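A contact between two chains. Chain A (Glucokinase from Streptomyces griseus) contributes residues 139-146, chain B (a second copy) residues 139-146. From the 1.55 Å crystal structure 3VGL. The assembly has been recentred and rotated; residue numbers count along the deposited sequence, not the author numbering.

Chain A 139-146: IIGNKLRR
Chain B 139-146: IIGNKLRR

What shape does each stretch take, and how do the two copies face each other? Each is a tight hairpin: a strand that includes Ile A139 leads into a type I' turn from Ile A140 to Lys A143. Two backbone bonds close it, Ile A140 N to Lys A143 O at 3.0 Å and Lys A143 N to Ile A140 O at 3.2 Å. Ile A139 and Ile A140 are extended, with phi/psi of -112/117 and -129/131. Gly A141 (54/45) and Asn A142 (65/20) form the corner, and Lys A143 (-135/140), Leu A144 (-67/132) and Arg A145 (-114/113) carry the chain back before Arg A146 (-101/-9) bends it. An exact two-fold axis generates chain B, so the description of one copy serves for the other, within small differences in the last digit and in area. The register pairs Ile A140 with Arg B145, and Arg A145 with Ile B140, each at 8.3 Å between CA atoms. No hydrogen bond crosses the gap; the contact rests mainly on side-chain packing.

What do the isoleucines contribute? CA-to-CB of Ile A140 points toward the other stretch, and its m,t rotamer (chi1 -73°, chi2 171°) extends CD1 until it meets Ile B140 CD1 at 3.6 Å. Ile A140 CG2 reaches Arg B145 CD at 3.7 Å and lies over one face of that guanidinium. A branched aliphatic side chain suits this place because it can offer one methyl to its symmetry mate and another to the arginine. Ile A140 and Arg A145 lose 59 and 56 Å² to the partner, most of chain A's share of the 247 Å² buried in total. Ile A139 (m,m; -56°, -63°) is out of reach.

Why does Arg A145 fold back on its own hairpin? Its CA-to-CB bond points toward the other stretch, but chi angles of -52° (m), -65° (m), 177° (t) and 167° turn the chain twice before it straightens and brings the guanidinium to the Ile A140 carbonyl. There Arg A145 NE and Arg A145 NH2 both donate to Ile A140 O, at 3.0 and 2.8 Å. This fork fixes the guanidinium while Arg A145 CD touches Ile B140 CG2 at 3.7 Å. Across the two-fold axis Arg A145 NH2 and Arg B145 NH2, like charges, approach to 3.5 Å. That pair is not a bond.

Why is the turn built from glycine and asparagine? Both have positive phi, which by itself favours glycine, and asparagine accepts it more readily than most residues. Space matters too: Arg B145 NH1 lies 4.2 Å from Gly A141 CA, and an ideal CB there would sit 3.0 Å from NH1, a clash. Asn A142 (-52°, m; 97°) stays clear of chain B, as do Lys A143 (-69° m, -146°, -94°, -151° t), Leu A144 (-175° t, 62° p) and Arg A146 (-57° m, 168° t, -169° t, 84°).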

ATOM      1  N   ILE A 139      12.756  -7.437  25.989  1.00 17.67           N
ATOM      2  CA  ILE A 139      13.337  -7.263  27.329  1.00 18.76           C
ATOM      3  C   ILE A 139      13.102  -5.795  27.707  1.00 19.45           C
ATOM      4  O   ILE A 139      13.595  -4.882  27.031  1.00 19.24           O
ATOM      5  CB  ILE A 139      14.844  -7.543  27.364  1.00 19.32           C
ATOM      6  CG1 ILE A 139      15.191  -8.948  26.852  1.00 19.55           C
ATOM      7  CG2 ILE A 139      15.393  -7.297  28.794  1.00 21.25           C
ATOM      8  CD1 ILE A 139      14.643 -10.096  27.662  1.00 22.30           C
ATOM      9  N   ILE A 140      12.319  -5.584  28.760  1.00 20.41           N
ATOM     10  CA  ILE A 140      12.080  -4.247  29.298  1.00 21.01           C
ATOM     11  C   ILE A 140      12.344  -4.294  30.789  1.00 22.51           C
ATOM     12  O   ILE A 140      11.837  -5.181  31.488  1.00 22.57           O
ATOM     13  CB  ILE A 140      10.649  -3.747  29.003  1.00 21.09           C
ATOM     14  CG1 ILE A 140      10.511  -3.383  27.515  1.00 19.44           C
ATOM     15  CG2 ILE A 140      10.312  -2.525  29.871  1.00 22.63           C
ATOM     16  CD1 ILE A 140       9.094  -3.094  27.074  1.00 21.13           C
ATOM     17  N   GLY A 141      13.139  -3.344  31.273  1.00 23.84           N
ATOM     18  CA  GLY A 141      13.522  -3.331  32.693  1.00 25.63           C
ATOM     19  C   GLY A 141      14.133  -4.650  33.131  1.00 26.21           C
ATOM     20  O   GLY A 141      13.778  -5.194  34.197  1.00 28.01           O
ATOM     21  N   ASN A 142      15.046  -5.172  32.307  1.00 25.61           N
ATOM     22  CA  ASN A 142      15.825  -6.382  32.607  1.00 25.49           C
ATOM     23  C   ASN A 142      15.006  -7.678  32.727  1.00 25.71           C
ATOM     24  O   ASN A 142      15.477  -8.678  33.302  1.00 26.51           O
ATOM     25  CB  ASN A 142      16.703  -6.149  33.860  1.00 26.95           C
ATOM     26  CG  ASN A 142      17.538  -4.906  33.741  1.00 27.32           C
ATOM     27  OD1 ASN A 142      17.164  -3.851  34.238  1.00 31.38           O
ATOM     28  ND2 ASN A 142      18.655  -5.007  33.039  1.00 29.25           N
ATOM     29  N   LYS A 143      13.800  -7.671  32.159  1.00 24.62           N
ATOM     30  CA  LYS A 143      12.880  -8.802  32.256  1.00 24.46           C
ATOM     31  C   LYS A 143      12.252  -9.109  30.910  1.00 22.53           C
ATOM     32  O   LYS A 143      11.871  -8.197  30.182  1.00 22.21           O
ATOM     33  CB  LYS A 143      11.747  -8.492  33.223  1.00 25.10           C
ATOM     34  CG  LYS A 143      12.160  -8.407  34.696  1.00 29.47           C
ATOM     35  CD  LYS A 143      11.042  -8.915  35.579  1.00 35.78           C
ATOM     36  CE  LYS A 143      10.144  -7.810  36.061  1.00 38.82           C
ATOM     37  NZ  LYS A 143       9.551  -8.162  37.386  1.00 42.40           N
ATOM     38  N   LEU A 144      12.123 -10.397  30.608  1.00 22.33           N
ATOM     39  CA  LEU A 144      11.368 -10.837  29.428  1.00 21.36           C
ATOM     40  C   LEU A 144       9.885 -10.515  29.608  1.00 21.53           C
ATOM     41  O   LEU A 144       9.300 -10.790  30.668  1.00 23.09           O
ATOM     42  CB  LEU A 144      11.595 -12.344  29.224  1.00 21.27           C
ATOM     43  CG  LEU A 144      10.995 -12.998  27.980  1.00 21.64           C
ATOM     44  CD1 LEU A 144      11.572 -12.420  26.677  1.00 21.28           C
ATOM     45  CD2 LEU A 144      11.210 -14.521  28.053  1.00 20.38           C
ATOM     46  N   ARG A 145       9.275  -9.904  28.583  1.00 19.98           N
ATOM     47  CA  ARG A 145       7.873  -9.523  28.662  1.00 20.04           C
ATOM     48  C   ARG A 145       7.018 -10.305  27.674  1.00 19.61           C
ATOM     49  O   ARG A 145       7.124 -10.127  26.459  1.00 19.65           O
ATOM     50  CB  ARG A 145       7.693  -8.023  28.411  1.00 19.64           C
ATOM     51  CG  ARG A 145       8.579  -7.124  29.266  1.00 20.30           C
ATOM     52  CD  ARG A 145       8.232  -7.218  30.749  1.00 22.56           C
ATOM     53  NE  ARG A 145       9.152  -6.403  31.531  1.00 22.16           N
ATOM     54  CZ  ARG A 145       8.962  -6.075  32.808  1.00 25.64           C
ATOM     55  NH1 ARG A 145       7.868  -6.460  33.449  1.00 26.39           N
ATOM     56  NH2 ARG A 145       9.863  -5.336  33.438  1.00 27.59           N
ATOM     57  N   ARG A 146       6.148 -11.144  28.218  1.00 20.01           N
ATOM     58  CA  ARG A 146       5.308 -12.034  27.422  1.00 19.24           C
ATOM     59  C   ARG A 146       3.879 -11.512  27.254  1.00 18.71           C
ATOM     60  O   ARG A 146       3.100 -12.072  26.484  1.00 18.48           O
ATOM     61  CB  ARG A 146       5.305 -13.451  28.042  1.00 19.41           C
ATOM     62  CG  ARG A 146       6.692 -14.074  28.187  1.00 21.10           C
ATOM     63  CD  ARG A 146       6.573 -15.305  29.053  1.00 22.18           C
ATOM     64  NE  ARG A 146       7.856 -15.860  29.484  1.00 21.82           N
ATOM     65  CZ  ARG A 146       8.554 -15.444  30.538  1.00 24.28           C
ATOM     66  NH1 ARG A 146       8.124 -14.422  31.284  1.00 23.41           N
ATOM     67  NH2 ARG A 146       9.689 -16.059  30.846  1.00 25.00           N
TER
ATOM     68  N   ILE B 139       2.170   1.136  29.790  1.00 17.67           N
ATOM     69  CA  ILE B 139       2.318   0.654  31.173  1.00 18.76           C
ATOM     70  C   ILE B 139       2.627  -0.846  31.069  1.00 19.45           C
ATOM     71  O   ILE B 139       1.814  -1.624  30.551  1.00 19.24           O
ATOM     72  CB  ILE B 139       1.044   0.836  32.004  1.00 19.32           C
ATOM     73  CG1 ILE B 139       0.567   2.295  32.036  1.00 19.55           C
ATOM     74  CG2 ILE B 139       1.259   0.267  33.431  1.00 21.25           C
ATOM     75  CD1 ILE B 139       1.506   3.278  32.688  1.00 22.30           C
ATOM     76  N   ILE B 140       3.815  -1.227  31.528  1.00 20.41           N
ATOM     77  CA  ILE B 140       4.213  -2.631  31.586  1.00 21.01           C
ATOM     78  C   ILE B 140       4.723  -2.911  32.985  1.00 22.51           C
ATOM     79  O   ILE B 140       5.557  -2.162  33.509  1.00 22.57           O
ATOM     80  CB  ILE B 140       5.281  -2.979  30.526  1.00 21.09           C
ATOM     81  CG1 ILE B 140       4.646  -3.016  29.126  1.00 19.44           C
ATOM     82  CG2 ILE B 140       5.934  -4.334  30.838  1.00 22.63           C
ATOM     83  CD1 ILE B 140       5.642  -3.128  27.994  1.00 21.13           C
ATOM     84  N   GLY B 141       4.218  -3.984  33.588  1.00 23.84           N
ATOM     85  CA  GLY B 141       4.586  -4.314  34.974  1.00 25.63           C
ATOM     86  C   GLY B 141       4.345  -3.152  35.919  1.00 26.21           C
ATOM     87  O   GLY B 141       5.210  -2.822  36.758  1.00 28.01           O
ATOM     88  N   ASN B 142       3.175  -2.521  35.783  1.00 25.61           N
ATOM     89  CA  ASN B 142       2.715  -1.446  36.673  1.00 25.49           C
ATOM     90  C   ASN B 142       3.557  -0.159  36.640  1.00 25.71           C
ATOM     91  O   ASN B 142       3.488   0.671  37.567  1.00 26.51           O
ATOM     92  CB  ASN B 142       2.558  -1.982  38.117  1.00 26.95           C
ATOM     93  CG  ASN B 142       1.705  -3.218  38.169  1.00 27.32           C
ATOM     94  OD1 ASN B 142       2.217  -4.331  38.184  1.00 31.38           O
ATOM     95  ND2 ASN B 142       0.395  -3.036  38.148  1.00 29.25           N
ATOM     96  N   LYS B 143       4.323   0.020  35.564  1.00 24.62           N
ATOM     97  CA  LYS B 143       5.233   1.155  35.428  1.00 24.46           C
ATOM     98  C   LYS B 143       5.130   1.770  34.045  1.00 22.53           C
ATOM     99  O   LYS B 143       5.051   1.052  33.052  1.00 22.21           O
ATOM    100  CB  LYS B 143       6.676   0.714  35.620  1.00 25.10           C
ATOM    101  CG  LYS B 143       7.040   0.301  37.050  1.00 29.47           C
ATOM    102  CD  LYS B 143       8.474   0.676  37.350  1.00 35.78           C
ATOM    103  CE  LYS B 143       9.430  -0.454  37.083  1.00 38.82           C
ATOM    104  NZ  LYS B 143      10.618  -0.353  37.983  1.00 42.40           N
ATOM    105  N   LEU B 144       5.165   3.099  33.994  1.00 22.33           N
ATOM    106  CA  LEU B 144       5.262   3.815  32.717  1.00 21.36           C
ATOM    107  C   LEU B 144       6.620   3.547  32.071  1.00 21.53           C
ATOM    108  O   LEU B 144       7.666   3.627  32.734  1.00 23.09           O
ATOM    109  CB  LEU B 144       5.049   5.317  32.971  1.00 21.27           C
ATOM    110  CG  LEU B 144       4.992   6.248  31.761  1.00 21.64           C
ATOM    111  CD1 LEU B 144       3.816   5.923  30.825  1.00 21.28           C
ATOM    112  CD2 LEU B 144       4.926   7.709  32.246  1.00 20.38           C
ATOM    113  N   ARG B 145       6.610   3.198  30.777  1.00 19.98           N
ATOM    114  CA  ARG B 145       7.844   2.887  30.072  1.00 20.04           C
ATOM    115  C   ARG B 145       8.142   3.905  28.978  1.00 19.61           C
ATOM    116  O   ARG B 145       7.441   3.978  27.968  1.00 19.65           O
ATOM    117  CB  ARG B 145       7.793   1.485  29.459  1.00 19.64           C
ATOM    118  CG  ARG B 145       7.396   0.380  30.430  1.00 20.30           C
ATOM    119  CD  ARG B 145       8.435   0.182  31.531  1.00 22.56           C
ATOM    120  NE  ARG B 145       7.977  -0.829  32.475  1.00 22.16           N
ATOM    121  CZ  ARG B 145       8.754  -1.404  33.392  1.00 25.64           C
ATOM    122  NH1 ARG B 145      10.041  -1.101  33.473  1.00 26.39           N
ATOM    123  NH2 ARG B 145       8.240  -2.308  34.214  1.00 27.59           N
ATOM    124  N   ARG B 146       9.213   4.659  29.183  1.00 20.01           N
ATOM    125  CA  ARG B 146       9.598   5.741  28.282  1.00 19.24           C
ATOM    126  C   ARG B 146      10.727   5.346  27.326  1.00 18.71           C
ATOM    127  O   ARG B 146      11.054   6.096  26.408  1.00 18.48           O
ATOM    128  CB  ARG B 146       9.987   6.995  29.100  1.00 19.41           C
ATOM    129  CG  ARG B 146       8.889   7.496  30.036  1.00 21.10           C
ATOM    130  CD  ARG B 146       9.488   8.524  30.965  1.00 22.18           C
ATOM    131  NE  ARG B 146       8.618   8.905  32.078  1.00 21.82           N
ATOM    132  CZ  ARG B 146       8.510   8.240  33.226  1.00 24.28           C
ATOM    133  NH1 ARG B 146       9.194   7.110  33.431  1.00 23.41           N
ATOM    134  NH2 ARG B 146       7.711   8.713  34.174  1.00 25.00           N
TER